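Local coordinates for 1,4-dihydroxy-2-naphthoyl-CoA hydrolase (Synechocystis sp., PDB 4K00), which catalyses the hydrolysis of 1,4-dihydroxy-2-naphthoyl-CoA to 1,4-dihydroxy-2-naphthoate and free CoA, a step of phylloquinone (vitamin K1) biosynthesis, at residues G5-D17 and M32-E44. Numbering follows the deposited sequence.
Sequences GTFTYERQVYLAD and MCHEAYESWLSSE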
loop_
_atom_site.group_PDB
_atom_site.type_symbol
_atom_site.label_atom_id
_atom_site.label_comp_id
_atom_site.label_asym_id
_atom_site.label_seq_id
_atom_site.Cartn_x
_atom_site.Cartn_y
_atom_site.Cartn_z
ATOM N N GLY A 5 -15.453 24.558 0.574
ATOM C CA GLY A 5 -13.988 24.383 0.782
ATOM C C GLY A 5 -13.263 24.089 -0.519
ATOM O O GLY A 5 -13.804 23.440 -1.419
ATOM N N THR A 6 -12.032 24.576 -0.622
ATOM C CA THR A 6 -11.156 24.195 -1.728
ATOM C C THR A 6 -9.736 24.014 -1.218
ATOM O O THR A 6 -9.364 24.552 -0.177
ATOM C CB THR A 6 -11.120 25.266 -2.840
ATOM O OG1 THR A 6 -10.445 26.424 -2.347
ATOM C CG2 THR A 6 -12.519 25.652 -3.293
ATOM N N PHE A 7 -8.944 23.252 -1.960
ATOM C CA PHE A 7 -7.578 22.997 -1.578
ATOM C C PHE A 7 -6.758 22.548 -2.781
ATOM O O PHE A 7 -7.260 21.849 -3.652
ATOM C CB PHE A 7 -7.548 21.896 -0.529
ATOM C CG PHE A 7 -6.269 21.826 0.219
ATOM C CD1 PHE A 7 -5.921 22.838 1.095
ATOM C CD2 PHE A 7 -5.401 20.755 0.048
ATOM C CE1 PHE A 7 -4.729 22.784 1.793
ATOM C CE2 PHE A 7 -4.210 20.700 0.743
ATOM C CZ PHE A 7 -3.878 21.712 1.616
ATOM N N THR A 8 -5.494 22.950 -2.826
ATOM C CA THR A 8 -4.558 22.380 -3.790
ATOM C C THR A 8 -3.449 21.633 -3.075
ATOM O O THR A 8 -2.714 22.215 -2.290
ATOM C CB THR A 8 -3.907 23.475 -4.664
ATOM O OG1 THR A 8 -4.938 24.227 -5.308
ATOM C CG2 THR A 8 -3.003 22.842 -5.720
ATOM N N TYR A 9 -3.348 20.346 -3.369
ATOM C CA TYR A 9 -2.386 19.460 -2.734
ATOM C C TYR A 9 -1.319 19.070 -3.736
ATOM O O TYR A 9 -1.615 18.545 -4.819
ATOM C CB TYR A 9 -3.108 18.222 -2.233
ATOM C CG TYR A 9 -2.227 17.114 -1.706
ATOM C CD1 TYR A 9 -1.428 17.309 -0.580
ATOM C CD2 TYR A 9 -2.230 15.863 -2.304
ATOM C CE1 TYR A 9 -0.638 16.288 -0.081
ATOM C CE2 TYR A 9 -1.457 14.831 -1.801
ATOM C CZ TYR A 9 -0.651 15.052 -0.703
ATOM O OH TYR A 9 0.110 14.023 -0.211
ATOM N N GLU A 10 -0.073 19.359 -3.385
ATOM C CA GLU A 10 1.042 19.031 -4.243
ATOM C C GLU A 10 1.604 17.650 -3.872
ATOM O O GLU A 10 1.828 17.347 -2.698
ATOM C CB GLU A 10 2.093 20.118 -4.105
ATOM C CG GLU A 10 3.349 19.902 -4.905
ATOM C CD GLU A 10 4.289 21.081 -4.754
ATOM O OE1 GLU A 10 3.821 22.154 -4.306
ATOM O OE2 GLU A 10 5.487 20.928 -5.067
ATOM N N ARG A 11 1.819 16.815 -4.875
ATOM C CA ARG A 11 2.186 15.415 -4.633
ATOM C C ARG A 11 3.216 14.956 -5.660
ATOM O O ARG A 11 2.949 14.936 -6.863
ATOM C CB ARG A 11 0.944 14.521 -4.680
ATOM C CG ARG A 11 1.218 13.031 -4.526
ATOM C CD ARG A 11 1.822 12.674 -3.172
ATOM N NE ARG A 11 1.312 11.381 -2.726
ATOM C CZ ARG A 11 1.708 10.206 -3.211
ATOM N NH1 ARG A 11 2.661 10.135 -4.140
ATOM N NH2 ARG A 11 1.155 9.086 -2.751
ATOM N N GLN A 12 4.392 14.599 -5.160
ATOM C CA GLN A 12 5.405 13.884 -5.929
ATOM C C GLN A 12 5.051 12.413 -6.111
ATOM O O GLN A 12 4.599 11.754 -5.171
ATOM C CB GLN A 12 6.752 14.013 -5.213
ATOM C CG GLN A 12 7.883 13.250 -5.875
ATOM C CD GLN A 12 8.464 14.010 -7.044
ATOM O OE1 GLN A 12 8.527 13.497 -8.160
ATOM N NE2 GLN A 12 8.878 15.247 -6.799
ATOM N N VAL A 13 5.266 11.892 -7.319
ATOM C CA VAL A 13 5.084 10.478 -7.574
ATOM C C VAL A 13 6.337 9.731 -7.129
ATOM O O VAL A 13 7.447 10.040 -7.565
ATOM C CB VAL A 13 4.790 10.171 -9.060
ATOM C CG1 VAL A 13 4.687 8.668 -9.267
ATOM C CG2 VAL A 13 3.500 10.849 -9.518
ATOM N N TYR A 14 6.165 8.771 -6.226
ATOM C CA TYR A 14 7.300 7.988 -5.733
ATOM C C TYR A 14 7.312 6.645 -6.420
ATOM O O TYR A 14 6.330 6.261 -7.036
ATOM C CB TYR A 14 7.201 7.793 -4.221
ATOM C CG TYR A 14 7.188 9.095 -3.472
ATOM C CD1 TYR A 14 8.312 9.895 -3.428
ATOM C CD2 TYR A 14 6.039 9.539 -2.839
ATOM C CE1 TYR A 14 8.306 11.095 -2.750
ATOM C CE2 TYR A 14 6.021 10.738 -2.164
ATOM C CZ TYR A 14 7.156 11.514 -2.131
ATOM O OH TYR A 14 7.144 12.713 -1.459
ATOM N N LEU A 15 8.425 5.923 -6.307
ATOM C CA LEU A 15 8.546 4.643 -6.987
ATOM C C LEU A 15 7.376 3.732 -6.603
ATOM O O LEU A 15 6.778 3.074 -7.463
ATOM C CB LEU A 15 9.887 3.984 -6.668
ATOM C CG LEU A 15 10.105 2.609 -7.303
ATOM C CD1 LEU A 15 10.030 2.660 -8.819
ATOM C CD2 LEU A 15 11.440 2.048 -6.837
ATOM N N ALA A 16 7.036 3.724 -5.321
ATOM C CA ALA A 16 5.970 2.842 -4.813
ATOM C C ALA A 16 4.608 3.123 -5.451
ATOM O O ALA A 16 3.748 2.244 -5.471
ATOM C CB ALA A 16 5.860 2.971 -3.296
ATOM N N ASP A 17 4.392 4.345 -5.942
ATOM C CA ASP A 17 3.123 4.708 -6.569
ATOM C C ASP A 17 2.958 4.054 -7.938
ATOM O O ASP A 17 1.838 3.979 -8.481
ATOM C CB ASP A 17 3.008 6.222 -6.729
ATOM C CG ASP A 17 2.941 6.951 -5.409
ATOM O OD1 ASP A 17 2.036 6.661 -4.614
ATOM O OD2 ASP A 17 3.763 7.857 -5.189
ATOM N N MET A 32 -3.962 9.406 -3.489
ATOM C CA MET A 32 -3.523 10.803 -3.520
ATOM C C MET A 32 -4.704 11.739 -3.274
ATOM O O MET A 32 -4.552 12.796 -2.659
ATOM C CB MET A 32 -2.887 11.137 -4.865
ATOM C CG MET A 32 -1.579 10.419 -5.157
ATOM S SD MET A 32 -1.066 10.680 -6.867
ATOM C CE MET A 32 0.254 9.473 -6.987
ATOM N N CYS A 33 -5.875 11.338 -3.746
ATOM C CA CYS A 33 -7.114 12.086 -3.464
ATOM C C CYS A 33 -7.415 12.127 -1.969
ATOM O O CYS A 33 -7.679 13.187 -1.414
ATOM C CB CYS A 33 -8.293 11.476 -4.219
ATOM S SG CYS A 33 -8.236 11.771 -5.997
ATOM N N HIS A 34 -7.359 10.978 -1.308
ATOM C CA HIS A 34 -7.620 10.936 0.122
ATOM C C HIS A 34 -6.585 11.768 0.884
ATOM O O HIS A 34 -6.925 12.459 1.839
ATOM C CB HIS A 34 -7.685 9.484 0.634
ATOM C CG HIS A 34 -8.406 9.337 1.941
ATOM N ND1 HIS A 34 -7.825 9.656 3.147
ATOM C CD2 HIS A 34 -9.669 8.938 2.227
ATOM C CE1 HIS A 34 -8.693 9.446 4.124
ATOM N NE2 HIS A 34 -9.818 9.004 3.593
ATOM N N GLU A 35 -5.329 11.724 0.442
ATOM C CA GLU A 35 -4.281 12.573 1.022
ATOM C C GLU A 35 -4.605 14.065 0.897
ATOM O O GLU A 35 -4.381 14.834 1.834
ATOM C CB GLU A 35 -2.932 12.296 0.370
ATOM C CG GLU A 35 -2.393 10.898 0.634
ATOM C CD GLU A 35 -1.150 10.584 -0.181
ATOM O OE1 GLU A 35 -0.512 11.520 -0.728
ATOM O OE2 GLU A 35 -0.808 9.387 -0.284
ATOM N N ALA A 36 -5.123 14.470 -0.258
ATOM C CA ALA A 36 -5.518 15.868 -0.464
ATOM C C ALA A 36 -6.590 16.252 0.528
ATOM O O ALA A 36 -6.540 17.318 1.147
ATOM C CB ALA A 36 -6.033 16.065 -1.887
ATOM N N TYR A 37 -7.560 15.358 0.682
ATOM C CA TYR A 37 -8.612 15.502 1.674
ATOM C C TYR A 37 -7.992 15.654 3.070
ATOM O O TYR A 37 -8.327 16.579 3.804
ATOM C CB TYR A 37 -9.574 14.319 1.568
ATOM C CG TYR A 37 -10.463 14.052 2.769
ATOM C CD1 TYR A 37 -11.354 15.005 3.237
ATOM C CD2 TYR A 37 -10.412 12.825 3.427
ATOM C CE1 TYR A 37 -12.161 14.746 4.337
ATOM C CE2 TYR A 37 -11.220 12.553 4.514
ATOM C CZ TYR A 37 -12.097 13.516 4.966
ATOM O OH TYR A 37 -12.893 13.245 6.063
ATOM N N GLU A 38 -7.054 14.776 3.407
ATOM C CA GLU A 38 -6.401 14.827 4.704
ATOM C C GLU A 38 -5.575 16.084 4.901
ATOM O O GLU A 38 -5.509 16.607 6.010
ATOM C CB GLU A 38 -5.544 13.580 4.944
ATOM C CG GLU A 38 -6.379 12.329 5.197
ATOM C CD GLU A 38 -5.525 11.085 5.297
ATOM O OE1 GLU A 38 -5.377 10.400 4.267
ATOM O OE2 GLU A 38 -5.028 10.804 6.408
ATOM N N SER A 39 -4.940 16.569 3.831
ATOM C CA SER A 39 -4.130 17.772 3.926
ATOM C C SER A 39 -5.040 18.985 4.108
ATOM O O SER A 39 -4.722 19.918 4.850
ATOM C CB SER A 39 -3.255 17.958 2.690
ATOM O OG SER A 39 -2.386 16.857 2.505
ATOM N N TRP A 40 -6.185 18.962 3.448
ATOM C CA TRP A 40 -7.148 20.027 3.625
ATOM C C TRP A 40 -7.635 20.052 5.084
ATOM O O TRP A 40 -7.675 21.105 5.713
ATOM C CB TRP A 40 -8.311 19.866 2.644
ATOM C CG TRP A 40 -9.449 20.768 2.939
ATOM C CD1 TRP A 40 -9.529 22.098 2.685
ATOM C CD2 TRP A 40 -10.669 20.406 3.582
ATOM N NE1 TRP A 40 -10.737 22.587 3.105
ATOM C CE2 TRP A 40 -11.455 21.568 3.667
ATOM C CE3 TRP A 40 -11.185 19.201 4.067
ATOM C CZ2 TRP A 40 -12.726 21.571 4.238
ATOM C CZ3 TRP A 40 -12.445 19.205 4.642
ATOM C CH2 TRP A 40 -13.202 20.384 4.719
ATOM N N LEU A 41 -7.982 18.883 5.617
ATOM C CA LEU A 41 -8.374 18.762 7.030
ATOM C C LEU A 41 -7.334 19.378 7.954
ATOM O O LEU A 41 -7.670 20.130 8.867
ATOM C CB LEU A 41 -8.546 17.284 7.420
ATOM C CG LEU A 41 -9.775 16.553 6.882
ATOM C CD1 LEU A 41 -9.727 15.088 7.289
ATOM C CD2 LEU A 41 -11.055 17.213 7.354
ATOM N N SER A 42 -6.072 19.034 7.716
ATOM C CA SER A 42 -4.955 19.543 8.508
ATOM C C SER A 42 -4.841 21.064 8.408
ATOM O O SER A 42 -4.623 21.749 9.408
ATOM C CB SER A 42 -3.651 18.894 8.034
ATOM O OG SER A 42 -2.551 19.299 8.822
ATOM N N SER A 43 -4.991 21.590 7.196
ATOM C CA SER A 43 -4.968 23.036 6.978
ATOM C C SER A 43 -6.109 23.724 7.718
ATOM O O SER A 43 -5.985 24.875 8.138
ATOM C CB SER A 43 -5.067 23.363 5.488
ATOM O OG SER A 43 -6.413 23.312 5.052
ATOM N N GLU A 44 -7.222 23.023 7.879
ATOM C CA GLU A 44 -8.338 23.572 8.630
ATOM C C GLU A 44 -8.287 23.179 10.113
ATOM O O GLU A 44 -9.257 23.376 10.825
ATOM C CB GLU A 44 -9.654 23.121 8.023
ATOM C CG GLU A 44 -9.927 23.662 6.635
ATOM C CD GLU A 44 -10.148 25.162 6.623
ATOM O OE1 GLU A 44 -10.625 25.715 7.638
ATOM O OE2 GLU A 44 -9.826 25.792 5.598
#
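Glu-35 OE1 is gripped by two donors from the strand: Tyr-9 OH, 2.6 Å from OE1 on its anti side and 22° out of the carboxylate plane, and Arg-11 NE, which reaches the syn lone pair of OE1 at 2.7 Å in a nearly straight bond. Arg-11 NH2 completes a side-on salt bridge at Glu-35 OE2, with guanidinium and carboxylate planes only 13° apart. The far end of the same guanidinium holds both carboxylate oxygens of Asp-17, and its NH1 also donates to Gln-12 O. Bends at chi2 and chi3 bring the guanidinium edge-on between the two acids, a worked example of one cation serving a buried acid pair. Met-32 CG lies 3.7 Å above the Arg-11 guanidinium plane, offset toward its rim. With an alanine in place of Arg-11, Glu-35 and Asp-17 would probably be left without the cation between them, and Met-32 without the flat surface it packs on.

Further along the helix, Ala-36 CB rests 3.7 Å from Tyr-9 CB. The Phe-7 ring takes Trp-40 CA 3.8 Å above its centre in a CH-pi contact, while the indole stands obliquely to it. Here strand 6-12, at the edge of this subunit's sheet, meets helix 26-43, the hotdog fold's central "sausage". Gln-28 and Gln-31 add bonds to Asp-17 and Glu-35, respectively. Near the predicted active-site Asp-19, the shared arginine and neighbouring donors would probably favour ionised carboxylates.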